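Local coordinates for beta-fructofuranosidase, insoluble isoenzyme CWINV1 (Arabidopsis thaliana, PDB 2OXB), which hydrolyses sucrose and 1-kestose, and to a lesser extent neokestose and levan, as a cell-wall enzyme that cleaves off terminal non-reducing beta-D-fructofuranoside residues, at residues 92-97 / 106-111; 145-150 / 158-163; 225-230 / 242-247. The protein carries 1 engineered substitution. All coordinates share one frame; numbering follows the deposited sequence.

Contact 1: 92-97 / 106-111; sequences ILYTGI and NIAEPK
N106 N donates to Y94 O at 2.8 Å and fairly straight, with 165° at the hydrogen, the shortest hydrogen bond of the contact. Y94 N returns one to N106 O at 2.9 Å, which makes Y94 and N106 a hydrogen-bonded antiparallel pair. Further along, A108 N donates a hydrogen bond to I92 O at 3.0 Å, and I107 CA of the same strand adds a CA-H...O contact to that oxygen. L93 and I107 make the non-hydrogen-bonded pair in between, and L93 CD1 meets I107 CG1 at 4.3 Å. These strands, 93-97 and 103-110, are a beta hairpin and the two inner strands of one four-stranded blade of the family 32 beta-propeller.

On the face that carries Y94 and N106, the tyrosine CG sits between its own backbone N and carbonyl carbon (chi1 81°), and the ring is laid against the neighbouring strand. N106 CB comes over one ring face, 4.2 Å from the centroid of the Y94 ring, in a CH-pi contact. A108 CB instead sits at the ring's edge, 4.4 Å from Y94 CE2. The amide plane of N106 is turned 56° from the ring, and its ND2 is held by F72 O in a preceding loop. I66 of strand 60-66 packs on both Y94 and A108.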
loop_
_atom_site.group_PDB
_atom_site.type_symbol
_atom_site.label_atom_id
_atom_site.label_comp_id
_atom_site.label_asym_id
_atom_site.label_seq_id
_atom_site.Cartn_x
_atom_site.Cartn_y
_atom_site.Cartn_z
ATOM N N ILE A 92 0.586 11.479 19.257
ATOM C CA ILE A 92 1.289 10.378 18.581
ATOM C C ILE A 92 1.636 9.224 19.518
ATOM O O ILE A 92 1.956 9.419 20.688
ATOM C CB ILE A 92 2.603 10.857 17.861
ATOM C CG1 ILE A 92 2.254 11.510 16.519
ATOM C CG2 ILE A 92 3.554 9.677 17.637
ATOM C CD1 ILE A 92 3.429 12.079 15.773
ATOM N N LEU A 93 1.549 8.013 18.986
ATOM C CA LEU A 93 1.873 6.814 19.740
ATOM C C LEU A 93 2.965 6.092 18.957
ATOM O O LEU A 93 2.706 5.527 17.899
ATOM C CB LEU A 93 0.629 5.931 19.891
ATOM C CG LEU A 93 -0.368 6.326 20.994
ATOM C CD1 LEU A 93 -0.859 7.742 20.766
ATOM C CD2 LEU A 93 -1.547 5.355 21.016
ATOM N N TYR A 94 4.199 6.145 19.452
ATOM C CA TYR A 94 5.293 5.479 18.755
ATOM C C TYR A 94 6.091 4.569 19.690
ATOM O O TYR A 94 6.151 4.793 20.905
ATOM C CB TYR A 94 6.231 6.505 18.114
ATOM C CG TYR A 94 7.232 7.097 19.069
ATOM C CD1 TYR A 94 8.505 6.558 19.202
ATOM C CD2 TYR A 94 6.899 8.192 19.853
ATOM C CE1 TYR A 94 9.423 7.099 20.092
ATOM C CE2 TYR A 94 7.808 8.734 20.745
ATOM C CZ TYR A 94 9.069 8.184 20.859
ATOM O OH TYR A 94 9.963 8.744 21.747
ATOM N N THR A 95 6.694 3.544 19.090
ATOM C CA THR A 95 7.504 2.550 19.784
ATOM C C THR A 95 8.966 2.970 19.868
ATOM O O THR A 95 9.651 3.065 18.854
ATOM C CB THR A 95 7.475 1.174 19.045
ATOM O OG1 THR A 95 6.124 0.803 18.739
ATOM C CG2 THR A 95 8.110 0.079 19.916
ATOM N N GLY A 96 9.444 3.213 21.082
ATOM C CA GLY A 96 10.838 3.575 21.264
ATOM C C GLY A 96 11.598 2.397 21.862
ATOM O O GLY A 96 10.998 1.463 22.393
ATOM N N ILE A 97 12.920 2.421 21.780
ATOM C CA ILE A 97 13.715 1.338 22.341
ATOM C C ILE A 97 14.503 1.930 23.504
ATOM O O ILE A 97 15.355 2.795 23.294
ATOM C CB ILE A 97 14.704 0.760 21.295
ATOM C CG1 ILE A 97 14.066 0.754 19.903
ATOM C CG2 ILE A 97 15.118 -0.656 21.696
ATOM C CD1 ILE A 97 12.766 -0.049 19.816
ATOM N N ASN A 106 5.607 4.847 23.684
ATOM C CA ASN A 106 5.681 6.219 24.148
ATOM C C ASN A 106 4.703 7.110 23.428
ATOM O O ASN A 106 4.298 6.805 22.308
ATOM C CB ASN A 106 7.089 6.739 23.916
ATOM C CG ASN A 106 8.121 5.819 24.493
ATOM O OD1 ASN A 106 8.111 5.550 25.692
ATOM N ND2 ASN A 106 9.010 5.312 23.649
ATOM N N ILE A 107 4.346 8.221 24.069
ATOM C CA ILE A 107 3.421 9.193 23.493
ATOM C C ILE A 107 4.143 10.530 23.283
ATOM O O ILE A 107 5.083 10.857 24.010
ATOM C CB ILE A 107 2.186 9.399 24.416
ATOM C CG1 ILE A 107 1.110 10.214 23.695
ATOM C CG2 ILE A 107 2.588 10.113 25.688
ATOM C CD1 ILE A 107 -0.185 10.399 24.498
ATOM N N ALA A 108 3.701 11.293 22.281
ATOM C CA ALA A 108 4.290 12.597 21.952
ATOM C C ALA A 108 3.268 13.632 21.438
ATOM O O ALA A 108 2.574 13.391 20.452
ATOM C CB ALA A 108 5.398 12.412 20.913
ATOM N N GLU A 109 3.191 14.783 22.103
ATOM C CA GLU A 109 2.282 15.861 21.708
ATOM C C GLU A 109 3.100 16.995 21.079
ATOM O O GLU A 109 4.317 17.065 21.272
ATOM C CB GLU A 109 1.529 16.396 22.927
ATOM C CG GLU A 109 2.440 16.994 23.996
ATOM C CD GLU A 109 1.682 17.441 25.227
ATOM O OE1 GLU A 109 0.692 18.187 25.074
ATOM O OE2 GLU A 109 2.077 17.050 26.344
ATOM N N PRO A 110 2.444 17.890 20.311
ATOM C CA PRO A 110 3.109 19.024 19.650
ATOM C C PRO A 110 3.428 20.194 20.597
ATOM O O PRO A 110 2.830 20.310 21.665
ATOM C CB PRO A 110 2.107 19.412 18.569
ATOM C CG PRO A 110 0.803 19.125 19.228
ATOM C CD PRO A 110 1.053 17.769 19.838
ATOM N N LYS A 111 4.372 21.049 20.200
ATOM C CA LYS A 111 4.777 22.206 21.009
ATOM C C LYS A 111 3.891 23.430 20.777
ATOM O O LYS A 111 2.947 23.680 21.534
ATOM C CB LYS A 111 6.235 22.581 20.721
ATOM C CG LYS A 111 7.244 21.605 21.295
ATOM C CD LYS A 111 8.653 22.182 21.287
ATOM C CE LYS A 111 9.610 21.313 22.102
ATOM N NZ LYS A 111 9.729 19.924 21.571
#

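Contact 2: 145-150 / 158-163. With FRU (beta-D-fructofuranose), chain B.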
loop_
_atom_site.group_PDB
_atom_site.type_symbol
_atom_site.label_atom_id
_atom_site.label_comp_id
_atom_site.label_asym_id
_atom_site.label_seq_id
_atom_site.Cartn_x
_atom_site.Cartn_y
_atom_site.Cartn_z
ATOM N N ASP A 145 4.687 -0.977 17.018
ATOM C CA ASP A 145 3.760 -0.535 15.993
ATOM C C ASP A 145 2.336 -0.303 16.440
ATOM O O ASP A 145 1.412 -0.964 15.977
ATOM C CB ASP A 145 3.794 -1.515 14.840
ATOM C CG ASP A 145 5.178 -1.682 14.294
ATOM O OD1 ASP A 145 6.009 -0.793 14.559
ATOM O OD2 ASP A 145 5.437 -2.686 13.605
ATOM N N PRO A 146 2.143 0.650 17.358
ATOM C CA PRO A 146 0.810 0.976 17.866
ATOM C C PRO A 146 0.001 1.724 16.820
ATOM O O PRO A 146 0.498 2.621 16.133
ATOM C CB PRO A 146 1.101 1.831 19.095
ATOM C CG PRO A 146 2.363 2.537 18.710
ATOM C CD PRO A 146 3.179 1.435 18.054
ATOM N N THR A 147 -1.257 1.332 16.710
ATOM C CA THR A 147 -2.200 1.918 15.771
ATOM C C THR A 147 -2.782 3.212 16.319
ATOM O O THR A 147 -2.440 3.671 17.408
ATOM C CB THR A 147 -3.395 0.990 15.567
ATOM O OG1 THR A 147 -4.181 0.974 16.768
ATOM C CG2 THR A 147 -2.941 -0.398 15.258
ATOM N N THR A 148 -3.692 3.782 15.544
ATOM C CA THR A 148 -4.387 4.980 15.949
ATOM C C THR A 148 -5.334 4.485 17.037
ATOM O O THR A 148 -5.704 3.302 17.072
ATOM C CB THR A 148 -5.213 5.566 14.781
ATOM O OG1 THR A 148 -4.332 6.053 13.763
ATOM C CG2 THR A 148 -6.114 6.692 15.262
ATOM N N ALA A 149 -5.740 5.398 17.909
ATOM C CA ALA A 149 -6.625 5.060 19.013
ATOM C C ALA A 149 -8.070 5.497 18.782
ATOM O O ALA A 149 -8.336 6.604 18.302
ATOM C CB ALA A 149 -6.082 5.671 20.303
ATOM N N TRP A 150 -8.991 4.605 19.142
ATOM C CA TRP A 150 -10.424 4.824 19.004
ATOM C C TRP A 150 -11.117 4.681 20.357
ATOM O O TRP A 150 -10.899 3.708 21.090
ATOM C CB TRP A 150 -11.000 3.816 18.020
ATOM C CG TRP A 150 -10.857 2.386 18.469
ATOM C CD1 TRP A 150 -11.801 1.623 19.107
ATOM C CD2 TRP A 150 -9.711 1.536 18.285
ATOM N NE1 TRP A 150 -11.318 0.357 19.318
ATOM C CE2 TRP A 150 -10.040 0.273 18.824
ATOM C CE3 TRP A 150 -8.444 1.719 17.712
ATOM C CZ2 TRP A 150 -9.145 -0.804 18.807
ATOM C CZ3 TRP A 150 -7.554 0.653 17.693
ATOM C CH2 TRP A 150 -7.906 -0.594 18.237
ATOM N N ARG A 158 -9.307 2.777 23.120
ATOM C CA ARG A 158 -8.738 1.490 22.751
ATOM C C ARG A 158 -7.702 1.644 21.645
ATOM O O ARG A 158 -7.801 2.539 20.806
ATOM C CB ARG A 158 -9.853 0.512 22.321
ATOM C CG ARG A 158 -10.822 0.098 23.455
ATOM C CD ARG A 158 -12.276 0.364 23.076
ATOM N NE ARG A 158 -13.236 0.142 24.164
ATOM C CZ ARG A 158 -13.706 -1.049 24.544
ATOM N NH1 ARG A 158 -13.310 -2.155 23.929
ATOM N NH2 ARG A 158 -14.586 -1.131 25.536
ATOM N N VAL A 159 -6.685 0.787 21.686
ATOM C CA VAL A 159 -5.616 0.767 20.691
ATOM C C VAL A 159 -5.018 -0.638 20.711
ATOM O O VAL A 159 -5.199 -1.379 21.677
ATOM C CB VAL A 159 -4.500 1.798 20.996
ATOM C CG1 VAL A 159 -3.647 1.346 22.175
ATOM C CG2 VAL A 159 -3.634 1.990 19.763
ATOM N N ILE A 160 -4.327 -1.018 19.644
ATOM C CA ILE A 160 -3.729 -2.341 19.589
ATOM C C ILE A 160 -2.268 -2.277 19.166
ATOM O O ILE A 160 -1.844 -1.365 18.448
ATOM C CB ILE A 160 -4.483 -3.246 18.615
ATOM C CG1 ILE A 160 -4.595 -2.555 17.260
ATOM C CG2 ILE A 160 -5.861 -3.605 19.193
ATOM C CD1 ILE A 160 -5.186 -3.419 16.180
ATOM N N ILE A 161 -1.493 -3.252 19.616
ATOM C CA ILE A 161 -0.082 -3.281 19.285
ATOM C C ILE A 161 0.235 -4.621 18.670
ATOM O O ILE A 161 -0.463 -5.595 18.917
ATOM C CB ILE A 161 0.784 -3.045 20.543
ATOM C CG1 ILE A 161 0.484 -1.659 21.118
ATOM C CG2 ILE A 161 2.256 -3.118 20.195
ATOM C CD1 ILE A 161 -0.828 -1.577 21.852
ATOM N N GLY A 162 1.285 -4.668 17.864
ATOM C CA GLY A 162 1.634 -5.915 17.221
ATOM C C GLY A 162 2.632 -6.744 17.997
ATOM O O GLY A 162 3.735 -6.281 18.302
ATOM N N SER A 163 2.244 -7.970 18.335
ATOM C CA SER A 163 3.148 -8.871 19.045
ATOM C C SER A 163 3.154 -10.279 18.458
ATOM O O SER A 163 2.812 -10.488 17.292
ATOM C CB SER A 163 2.806 -8.930 20.541
ATOM O OG SER A 163 3.297 -7.782 21.214
HETATM C C1 FRU B . 8.483 -2.708 9.265
HETATM C C2 FRU B . 9.323 -2.597 10.544
HETATM C C3 FRU B . 8.442 -2.248 11.760
HETATM C C4 FRU B . 9.350 -1.428 12.632
HETATM C C5 FRU B . 10.231 -0.741 11.590
HETATM C C6 FRU B . 11.697 -0.675 11.971
HETATM O O1 FRU B . 7.582 -3.799 9.327
HETATM O O2 FRU B . 10.200 -3.726 10.908
HETATM O O3 FRU B . 7.967 -3.390 12.467
HETATM O O4 FRU B . 8.623 -0.475 13.414
HETATM O O5 FRU B . 10.150 -1.481 10.380
HETATM O O6 FRU B . 11.837 0.255 13.030
#
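W150 carries its CG between its own backbone N and carbonyl carbon (chi1 63°), a turn that folds the indole back across the R158 backbone. The W150 turn sets its five-membered ring under R158 CB, 3.7 Å from the ring centroid, as a CH-pi contact. R158 O sits over the same indole face nearer the rim, and I160 CG2 meets W150 CH2 at the ring edge, 3.8 Å away. The backbones of W150 and R158 pair too: W150 N donates to R158 O at 2.9 Å and R158 N to W150 O at 2.7 Å, a single antiparallel bridge. An alanine in place of W150 would probably open a gap over R158 CB and leave I160 CG2 without its aromatic neighbour. A bend at chi2 of R158 carries the guanidinium away, into a salt bridge from R158 NH1 to D252.

Segment 145-150 is not a regular strand, but T147 N still reaches I160 O at 3.3 Å, nearly straight at 165°, and P146 CB packs on I161 CG1. This loop follows strand 121-123 and leads into strand 157-165, the start of the next propeller sheet. D145 and P146 follow R144 in the Arg-Asp-Pro motif of family 32.

The D145 carboxylate takes two neighbouring fructose hydroxyls, one per oxygen: FRU O4 to D145 OD1 and FRU O3 to D145 OD2, each 2.9 Å. C200 N also binds OD2. The two hydroxyls, with C200 N, are likely to limit the carboxylate's rotation, and its hold on the 3,4-diol is consistent with the transition-state-stabilising role this aspartate has in relatives.

Contact 3: 225-230 / 242-247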
loop_
_atom_site.group_PDB
_atom_site.type_symbol
_atom_site.label_atom_id
_atom_site.label_comp_id
_atom_site.label_asym_id
_atom_site.label_seq_id
_atom_site.Cartn_x
_atom_site.Cartn_y
_atom_site.Cartn_z
ATOM N N ILE A 225 -24.585 1.781 8.160
ATOM C CA ILE A 225 -24.163 0.400 8.390
ATOM C C ILE A 225 -22.643 0.327 8.268
ATOM O O ILE A 225 -22.088 0.523 7.190
ATOM C CB ILE A 225 -24.809 -0.563 7.361
ATOM C CG1 ILE A 225 -26.342 -0.438 7.409
ATOM C CG2 ILE A 225 -24.391 -1.997 7.653
ATOM C CD1 ILE A 225 -26.977 -0.877 8.731
ATOM N N LEU A 226 -21.977 0.059 9.389
ATOM C CA LEU A 226 -20.522 -0.028 9.428
ATOM C C LEU A 226 -19.975 -1.455 9.419
ATOM O O LEU A 226 -20.658 -2.415 9.793
ATOM C CB LEU A 226 -19.989 0.686 10.673
ATOM C CG LEU A 226 -20.025 2.212 10.694
ATOM C CD1 LEU A 226 -19.590 2.724 12.069
ATOM C CD2 LEU A 226 -19.101 2.751 9.598
ATOM N N LYS A 227 -18.721 -1.575 8.997
ATOM C CA LYS A 227 -18.023 -2.858 8.947
ATOM C C LYS A 227 -16.629 -2.543 9.466
ATOM O O LYS A 227 -16.306 -1.377 9.692
ATOM C CB LYS A 227 -17.941 -3.367 7.500
ATOM C CG LYS A 227 -17.858 -4.886 7.357
ATOM C CD LYS A 227 -19.168 -5.565 7.748
ATOM C CE LYS A 227 -20.239 -5.417 6.665
ATOM N NZ LYS A 227 -19.877 -6.099 5.382
ATOM N N HIS A 228 -15.804 -3.562 9.668
ATOM C CA HIS A 228 -14.450 -3.322 10.138
ATOM C C HIS A 228 -13.385 -4.065 9.366
ATOM O O HIS A 228 -13.602 -5.178 8.882
ATOM C CB HIS A 228 -14.334 -3.601 11.638
ATOM C CG HIS A 228 -14.880 -2.490 12.476
ATOM N ND1 HIS A 228 -16.222 -2.173 12.500
ATOM C CD2 HIS A 228 -14.258 -1.544 13.218
ATOM C CE1 HIS A 228 -16.400 -1.076 13.212
ATOM N NE2 HIS A 228 -15.226 -0.674 13.659
ATOM N N VAL A 229 -12.240 -3.395 9.230
ATOM C CA VAL A 229 -11.071 -3.911 8.528
ATOM C C VAL A 229 -9.817 -3.834 9.412
ATOM O O VAL A 229 -9.349 -2.753 9.777
ATOM C CB VAL A 229 -10.754 -3.098 7.237
ATOM C CG1 VAL A 229 -9.678 -3.826 6.419
ATOM C CG2 VAL A 229 -12.005 -2.882 6.419
ATOM N N LEU A 230 -9.288 -4.998 9.754
ATOM C CA LEU A 230 -8.072 -5.083 10.528
ATOM C C LEU A 230 -7.038 -5.557 9.525
ATOM O O LEU A 230 -7.211 -6.600 8.894
ATOM C CB LEU A 230 -8.183 -6.114 11.660
ATOM C CG LEU A 230 -6.894 -6.400 12.468
ATOM C CD1 LEU A 230 -6.623 -5.251 13.395
ATOM C CD2 LEU A 230 -7.021 -7.691 13.266
ATOM N N TYR A 242 -5.425 -7.917 5.020
ATOM C CA TYR A 242 -6.468 -7.277 5.805
ATOM C C TYR A 242 -7.587 -8.275 5.862
ATOM O O TYR A 242 -7.478 -9.395 5.352
ATOM C CB TYR A 242 -6.962 -5.946 5.189
ATOM C CG TYR A 242 -7.520 -6.061 3.788
ATOM C CD1 TYR A 242 -8.878 -6.264 3.561
ATOM C CD2 TYR A 242 -6.669 -6.033 2.692
ATOM C CE1 TYR A 242 -9.368 -6.440 2.262
ATOM C CE2 TYR A 242 -7.139 -6.212 1.395
ATOM C CZ TYR A 242 -8.477 -6.414 1.175
ATOM O OH TYR A 242 -8.907 -6.607 -0.126
ATOM N N THR A 243 -8.666 -7.874 6.500
ATOM C CA THR A 243 -9.800 -8.743 6.634
ATOM C C THR A 243 -10.904 -7.855 7.112
ATOM O O THR A 243 -10.674 -6.887 7.846
ATOM C CB THR A 243 -9.534 -9.840 7.658
ATOM O OG1 THR A 243 -10.720 -10.079 8.427
ATOM C CG2 THR A 243 -8.392 -9.438 8.591
ATOM N N ILE A 244 -12.105 -8.193 6.669
ATOM C CA ILE A 244 -13.309 -7.447 6.990
ATOM C C ILE A 244 -14.211 -8.272 7.923
ATOM O O ILE A 244 -14.236 -9.497 7.841
ATOM C CB ILE A 244 -14.047 -7.112 5.683
ATOM C CG1 ILE A 244 -13.036 -6.570 4.653
ATOM C CG2 ILE A 244 -15.135 -6.099 5.959
ATOM C CD1 ILE A 244 -13.517 -6.587 3.196
ATOM N N GLY A 245 -14.937 -7.597 8.813
ATOM C CA GLY A 245 -15.819 -8.299 9.728
ATOM C C GLY A 245 -16.686 -7.404 10.594
ATOM O O GLY A 245 -17.249 -6.422 10.123
ATOM N N THR A 246 -16.806 -7.747 11.868
ATOM C CA THR A 246 -17.614 -6.956 12.790
ATOM C C THR A 246 -16.766 -6.709 14.037
ATOM O O THR A 246 -15.648 -7.201 14.125
ATOM C CB THR A 246 -18.914 -7.713 13.169
ATOM O OG1 THR A 246 -19.264 -8.628 12.118
ATOM C CG2 THR A 246 -20.072 -6.729 13.363
ATOM N N TYR A 247 -17.281 -5.951 14.995
ATOM C CA TYR A 247 -16.513 -5.680 16.201
ATOM C C TYR A 247 -17.371 -5.722 17.443
ATOM O O TYR A 247 -17.925 -4.703 17.851
ATOM C CB TYR A 247 -15.839 -4.312 16.095
ATOM C CG TYR A 247 -15.177 -3.829 17.366
ATOM C CD1 TYR A 247 -14.051 -4.466 17.889
ATOM C CD2 TYR A 247 -15.669 -2.715 18.036
ATOM C CE1 TYR A 247 -13.430 -3.992 19.054
ATOM C CE2 TYR A 247 -15.069 -2.240 19.192
ATOM C CZ TYR A 247 -13.957 -2.868 19.698
ATOM O OH TYR A 247 -13.383 -2.353 20.844
#
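The beta hairpin formed by strands 226-234 and 240-248 brings H228 opposite G245 as a hydrogen-bonded antiparallel pair. G245 N donates to H228 O at 2.8 Å, in the plane of that carbonyl, and H228 N returns a longer bond of 3.2 Å to G245 O, approaching from above the carbonyl plane. One step on, V229 and I244 form a non-hydrogen-bonded pair, with V229 CG2 4.2 Å from I244 CG1, and beyond it L230 N binds T243 O at 3.0 Å. V229 CG1 also touches Y242 CB at 3.7 Å, the two side chains lying alongside and pointing the same way.

The hairpin belongs to a propeller blade in which strand 201-207 flanks 226-234 and strand 253-256 flanks 240-248. H228 holds its CG anti to its carbonyl carbon (chi1 -78°), which lays the imidazole beneath Y247 CB; that carbon stands over the centre of the ring, 4.1 Å from the centroid of the H228 ring and 7° off the ring normal, a CH-pi contact. The ring of F203 also meets that of H228. The K227 chain passes beside G245 O and crosses I244 at about a right angle, its CG against I244 CG2.

Overall arrangement
All three contacts lie in the catalytic beta-propeller, in series along the chain. Contacts 1 and 2 have centres about 13 Å apart and are joined by a probable hydrogen bond between D145 N and T95 OG1, 2.9 Å, so the strand of contact 1 is tied to the backbone of a residue that binds fructose; the T95 side chain itself is about 6 Å from that sugar. Contact 2 alone touches the ligand, which S79, Q35 and the engineered Q199 also bind. Contact 3, centred about 16 Å from contact 2, meets it where I160 CD1 and L230 CD1 are 3.6 Å apart. Contacts 1 and 3 do not touch, with nearest atoms about 14 Å apart.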